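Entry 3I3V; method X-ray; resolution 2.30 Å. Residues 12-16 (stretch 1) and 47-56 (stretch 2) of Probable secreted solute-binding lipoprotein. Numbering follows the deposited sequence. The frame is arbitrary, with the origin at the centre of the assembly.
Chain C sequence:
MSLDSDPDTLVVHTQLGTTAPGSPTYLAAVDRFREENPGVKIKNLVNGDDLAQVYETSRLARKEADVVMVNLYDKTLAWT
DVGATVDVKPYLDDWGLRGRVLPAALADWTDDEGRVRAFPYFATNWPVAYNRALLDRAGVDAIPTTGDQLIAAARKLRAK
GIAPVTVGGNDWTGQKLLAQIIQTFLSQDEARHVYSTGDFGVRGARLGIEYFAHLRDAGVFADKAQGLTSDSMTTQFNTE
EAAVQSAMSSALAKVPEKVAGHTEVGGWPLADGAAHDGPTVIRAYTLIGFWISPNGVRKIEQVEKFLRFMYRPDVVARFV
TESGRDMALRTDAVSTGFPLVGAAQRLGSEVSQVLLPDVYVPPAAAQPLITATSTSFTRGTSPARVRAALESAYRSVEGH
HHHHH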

ATOM      1  N   VAL C  12     -43.465  -0.591 -28.778  1.00 35.48           N
ATOM      2  CA  VAL C  12     -43.745  -1.932 -28.288  1.00 33.42           C
ATOM      3  C   VAL C  12     -45.120  -2.436 -28.731  1.00 34.13           C
ATOM      4  O   VAL C  12     -46.139  -1.828 -28.410  1.00 34.05           O
ATOM      5  CB  VAL C  12     -43.693  -1.960 -26.735  1.00 31.99           C
ATOM      6  CG1 VAL C  12     -44.076  -3.335 -26.212  1.00 30.90           C
ATOM      7  CG2 VAL C  12     -42.308  -1.573 -26.260  1.00 29.10           C
ATOM      8  N   HIS C  13     -45.130  -3.551 -29.462  1.00 33.26           N
ATOM      9  CA  HIS C  13     -46.363  -4.184 -29.932  1.00 31.52           C
ATOM     10  C   HIS C  13     -46.680  -5.259 -28.897  1.00 29.14           C
ATOM     11  O   HIS C  13     -45.998  -6.278 -28.834  1.00 28.14           O
ATOM     12  CB  HIS C  13     -46.145  -4.814 -31.312  1.00 31.52           C
ATOM     13  CG  HIS C  13     -47.405  -4.983 -32.098  1.00 33.00           C
ATOM     14  ND1 HIS C  13     -47.424  -5.494 -33.368  1.00 33.75           N
ATOM     15  CD2 HIS C  13     -48.687  -4.678 -31.781  1.00 32.23           C
ATOM     16  CE1 HIS C  13     -48.672  -5.496 -33.817  1.00 34.02           C
ATOM     17  NE2 HIS C  13     -49.450  -5.006 -32.876  1.00 34.38           N
ATOM     18  N   THR C  14     -47.725  -5.024 -28.106  1.00 29.85           N
ATOM     19  CA  THR C  14     -48.103  -5.899 -26.995  1.00 30.63           C
ATOM     20  C   THR C  14     -49.535  -6.373 -26.934  1.00 30.42           C
ATOM     21  O   THR C  14     -50.443  -5.677 -27.370  1.00 31.79           O
ATOM     22  CB  THR C  14     -47.923  -5.169 -25.662  1.00 31.14           C
ATOM     23  OG1 THR C  14     -46.795  -4.299 -25.747  1.00 38.70           O
ATOM     24  CG2 THR C  14     -47.749  -6.143 -24.532  1.00 27.93           C
ATOM     25  N   GLN C  15     -49.728  -7.530 -26.306  1.00 31.08           N
ATOM     26  CA  GLN C  15     -51.056  -8.094 -26.099  1.00 29.79           C
ATOM     27  C   GLN C  15     -51.574  -7.582 -24.762  1.00 29.92           C
ATOM     28  O   GLN C  15     -52.742  -7.776 -24.433  1.00 32.09           O
ATOM     29  CB  GLN C  15     -51.000  -9.616 -26.057  1.00 28.85           C
ATOM     30  CG  GLN C  15     -50.778 -10.255 -27.406  1.00 27.97           C
ATOM     31  CD  GLN C  15     -50.850 -11.760 -27.346  1.00 26.12           C
ATOM     32  OE1 GLN C  15     -50.210 -12.388 -26.499  1.00 25.89           O
ATOM     33  NE2 GLN C  15     -51.626 -12.355 -28.252  1.00 25.87           N
ATOM     34  N   LEU C  16     -50.689  -6.942 -23.997  1.00 28.90           N
ATOM     35  CA  LEU C  16     -51.026  -6.391 -22.688  1.00 28.55           C
ATOM     36  C   LEU C  16     -51.392  -4.923 -22.819  1.00 30.59           C
ATOM     37  O   LEU C  16     -50.832  -4.213 -23.658  1.00 28.79           O
ATOM     38  CB  LEU C  16     -49.837  -6.496 -21.728  1.00 26.56           C
ATOM     39  CG  LEU C  16     -49.285  -7.870 -21.360  1.00 28.27           C
ATOM     40  CD1 LEU C  16     -48.223  -7.705 -20.288  1.00 24.48           C
ATOM     41  CD2 LEU C  16     -50.410  -8.769 -20.864  1.00 29.20           C
ATOM     42  N   ASN C  47     -52.803  -5.282 -29.230  1.00 30.22           N
ATOM     43  CA  ASN C  47     -53.582  -6.212 -30.044  1.00 31.52           C
ATOM     44  C   ASN C  47     -53.743  -7.507 -29.253  1.00 31.85           C
ATOM     45  O   ASN C  47     -52.916  -7.820 -28.399  1.00 31.03           O
ATOM     46  CB  ASN C  47     -52.873  -6.496 -31.372  1.00 30.56           C
ATOM     47  CG  ASN C  47     -53.115  -5.418 -32.403  1.00 30.56           C
ATOM     48  OD1 ASN C  47     -54.236  -5.249 -32.888  1.00 31.53           O
ATOM     49  ND2 ASN C  47     -52.072  -4.683 -32.745  1.00 30.40           N
ATOM     50  N   GLY C  48     -54.799  -8.260 -29.548  1.00 32.79           N
ATOM     51  CA  GLY C  48     -55.041  -9.495 -28.832  1.00 30.89           C
ATOM     52  C   GLY C  48     -54.639 -10.720 -29.621  1.00 31.17           C
ATOM     53  O   GLY C  48     -53.458 -10.945 -29.868  1.00 32.66           O
ATOM     54  N   ASP C  49     -55.630 -11.510 -30.017  1.00 31.29           N
ATOM     55  CA  ASP C  49     -55.404 -12.730 -30.778  1.00 32.13           C
ATOM     56  C   ASP C  49     -54.817 -12.477 -32.162  1.00 31.32           C
ATOM     57  O   ASP C  49     -54.163 -13.357 -32.731  1.00 30.60           O
ATOM     58  CB  ASP C  49     -56.720 -13.502 -30.912  1.00 33.51           C
ATOM     59  CG  ASP C  49     -57.173 -14.105 -29.595  1.00 36.91           C
ATOM     60  OD1 ASP C  49     -58.349 -14.520 -29.494  1.00 40.05           O
ATOM     61  OD2 ASP C  49     -56.343 -14.173 -28.664  1.00 37.71           O
ATOM     62  N   ASP C  50     -55.039 -11.279 -32.697  1.00 29.27           N
ATOM     63  CA  ASP C  50     -54.534 -10.936 -34.019  1.00 29.65           C
ATOM     64  C   ASP C  50     -53.234 -10.115 -34.025  1.00 30.15           C
ATOM     65  O   ASP C  50     -52.897  -9.499 -35.033  1.00 31.32           O
ATOM     66  CB  ASP C  50     -55.608 -10.176 -34.804  1.00 30.21           C
ATOM     67  CG  ASP C  50     -55.929  -8.821 -34.196  1.00 32.13           C
ATOM     68  OD1 ASP C  50     -56.671  -8.040 -34.826  1.00 33.70           O
ATOM     69  OD2 ASP C  50     -55.442  -8.530 -33.082  1.00 38.22           O
ATOM     70  N   LEU C  51     -52.503 -10.093 -32.917  1.00 29.16           N
ATOM     71  CA  LEU C  51     -51.259  -9.319 -32.878  1.00 28.10           C
ATOM     72  C   LEU C  51     -50.241  -9.877 -33.866  1.00 27.91           C
ATOM     73  O   LEU C  51     -49.621  -9.125 -34.622  1.00 29.27           O
ATOM     74  CB  LEU C  51     -50.656  -9.318 -31.463  1.00 25.63           C
ATOM     75  CG  LEU C  51     -49.291  -8.638 -31.280  1.00 25.01           C
ATOM     76  CD1 LEU C  51     -49.054  -8.398 -29.811  1.00 23.74           C
ATOM     77  CD2 LEU C  51     -48.162  -9.509 -31.866  1.00 23.91           C
ATOM     78  N   ALA C  52     -50.063 -11.195 -33.841  1.00 26.95           N
ATOM     79  CA  ALA C  52     -49.128 -11.858 -34.740  1.00 29.10           C
ATOM     80  C   ALA C  52     -49.401 -11.477 -36.197  1.00 30.99           C
ATOM     81  O   ALA C  52     -48.471 -11.163 -36.938  1.00 33.20           O
ATOM     82  CB  ALA C  52     -49.227 -13.365 -34.564  1.00 28.79           C
ATOM     83  N   GLN C  53     -50.668 -11.507 -36.607  1.00 31.26           N
ATOM     84  CA  GLN C  53     -51.042 -11.153 -37.978  1.00 33.56           C
ATOM     85  C   GLN C  53     -50.706  -9.696 -38.252  1.00 32.34           C
ATOM     86  O   GLN C  53     -50.115  -9.375 -39.277  1.00 32.77           O
ATOM     87  CB  GLN C  53     -52.553 -11.366 -38.225  1.00 37.10           C
ATOM     88  CG  GLN C  53     -53.047 -12.827 -38.262  1.00 43.26           C
ATOM     89  CD  GLN C  53     -53.084 -13.527 -36.892  1.00 46.74           C
ATOM     90  OE1 GLN C  53     -53.420 -14.715 -36.808  1.00 48.65           O
ATOM     91  NE2 GLN C  53     -52.742 -12.800 -35.825  1.00 46.56           N
ATOM     92  N   VAL C  54     -51.096  -8.816 -37.330  1.00 30.86           N
ATOM     93  CA  VAL C  54     -50.843  -7.387 -37.477  1.00 30.07           C
ATOM     94  C   VAL C  54     -49.355  -7.104 -37.499  1.00 30.71           C
ATOM     95  O   VAL C  54     -48.902  -6.229 -38.233  1.00 31.22           O
ATOM     96  CB  VAL C  54     -51.465  -6.584 -36.327  1.00 30.89           C
ATOM     97  CG1 VAL C  54     -51.163  -5.087 -36.496  1.00 27.83           C
ATOM     98  CG2 VAL C  54     -52.960  -6.832 -36.287  1.00 29.56           C
ATOM     99  N   TYR C  55     -48.595  -7.835 -36.688  1.00 29.01           N
ATOM    100  CA  TYR C  55     -47.152  -7.633 -36.666  1.00 28.11           C
ATOM    101  C   TYR C  55     -46.517  -8.044 -38.005  1.00 28.03           C
ATOM    102  O   TYR C  55     -45.632  -7.361 -38.509  1.00 26.97           O
ATOM    103  CB  TYR C  55     -46.505  -8.425 -35.534  1.00 26.18           C
ATOM    104  CG  TYR C  55     -44.994  -8.373 -35.574  1.00 26.72           C
ATOM    105  CD1 TYR C  55     -44.300  -7.250 -35.134  1.00 25.83           C
ATOM    106  CD2 TYR C  55     -44.262  -9.436 -36.097  1.00 27.47           C
ATOM    107  CE1 TYR C  55     -42.914  -7.186 -35.218  1.00 25.36           C
ATOM    108  CE2 TYR C  55     -42.878  -9.384 -36.182  1.00 29.15           C
ATOM    109  CZ  TYR C  55     -42.211  -8.254 -35.740  1.00 27.88           C
ATOM    110  OH  TYR C  55     -40.843  -8.210 -35.829  1.00 30.70           O
ATOM    111  N   GLU C  56     -46.964  -9.157 -38.578  1.00 27.53           N
ATOM    112  CA  GLU C  56     -46.406  -9.615 -39.853  1.00 29.45           C
ATOM    113  C   GLU C  56     -46.702  -8.621 -40.974  1.00 29.60           C
ATOM    114  O   GLU C  56     -45.866  -8.375 -41.844  1.00 29.73           O
ATOM    115  CB  GLU C  56     -46.937 -11.015 -40.189  1.00 27.11           C
ATOM    116  CG  GLU C  56     -46.469 -12.041 -39.174  1.00 26.31           C
ATOM    117  CD  GLU C  56     -46.977 -13.443 -39.439  1.00 27.99           C
ATOM    118  OE1 GLU C  56     -47.721 -13.633 -40.424  1.00 27.58           O
ATOM    119  OE2 GLU C  56     -46.627 -14.354 -38.654  1.00 27.61           O
TER

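The imidazole of His13 is the hub of this contact, gripped at its edge and covered on one face by a single short segment of chain. Asn47 ND2 donates to His13 NE2 over only 2.6 Å, a short bond although its N-H...acceptor angle is a bent 137°; accepting it requires that NE2 carry no proton. Over one face of the same ring sits Leu51, whose CG lies 3.9 Å from the ring centroid and 7° off the normal, a nearly vertical CH-pi contact. Around the edge, His13 CE1 comes within 3.7 Å of both Val54 CG1 and Tyr55 N, and His13 ND1 lies 3.8 Å from Tyr55 CB. Tyr55 N is not free for the imidazole, since it already donates to Leu51 O at 2.6 Å within the helix. With CA-to-CB directed toward the helix and chi1 in t, His13 gives up 118 Å² to the other stretch, the largest share of any residue here; its flat ring offers a polar nitrogen to Asn47, a pi face to Leu51 and the CE1 edge to Val54.

Main chain bonding extends the contact past the ring. Asn47 N donates to Thr14 O at 3.0 Å with a good angle of 158°, while the Thr14 side chain starts away from the partner, so this residue joins the contact through its backbone. One residue on, Gln15 CA approaches Asn47 O at 3.0 Å in a CA-H...O contact with 162° at the hydrogen. The two backbones are close here: the CA atoms of Gln15 and Gly48 are 5.0 Å apart. The long side chain of Gln15, which leaves its CA sideways, carries its amide to the loop, where NE2 donates to Gly48 O at 2.8 Å and 164°. That carbonyl also accepts a weak bond from Leu51 N, at 3.3 Å, closing the type I turn from Gly48 to Leu51 that leads into the helix.

Leu51 fills the space between these polar links. Pointing toward the strand, it places CD1 3.5 Å from Gln15 CG and 3.6 Å from Thr14 C, so one aliphatic side chain packs against the His13 ring, the Thr14 backbone and the Gln15 methylenes. Asp50 and Ala52 direct CA-to-CB away and have no contact with the strand side; Asp50, at the N-cap position, makes no capping bond with its side chain. Altogether 378 Å² is buried, summed over both sides, with buried His13 and Leu51 at its heart and the more open Gln15 and Asn47 supplying hydrogen bonds.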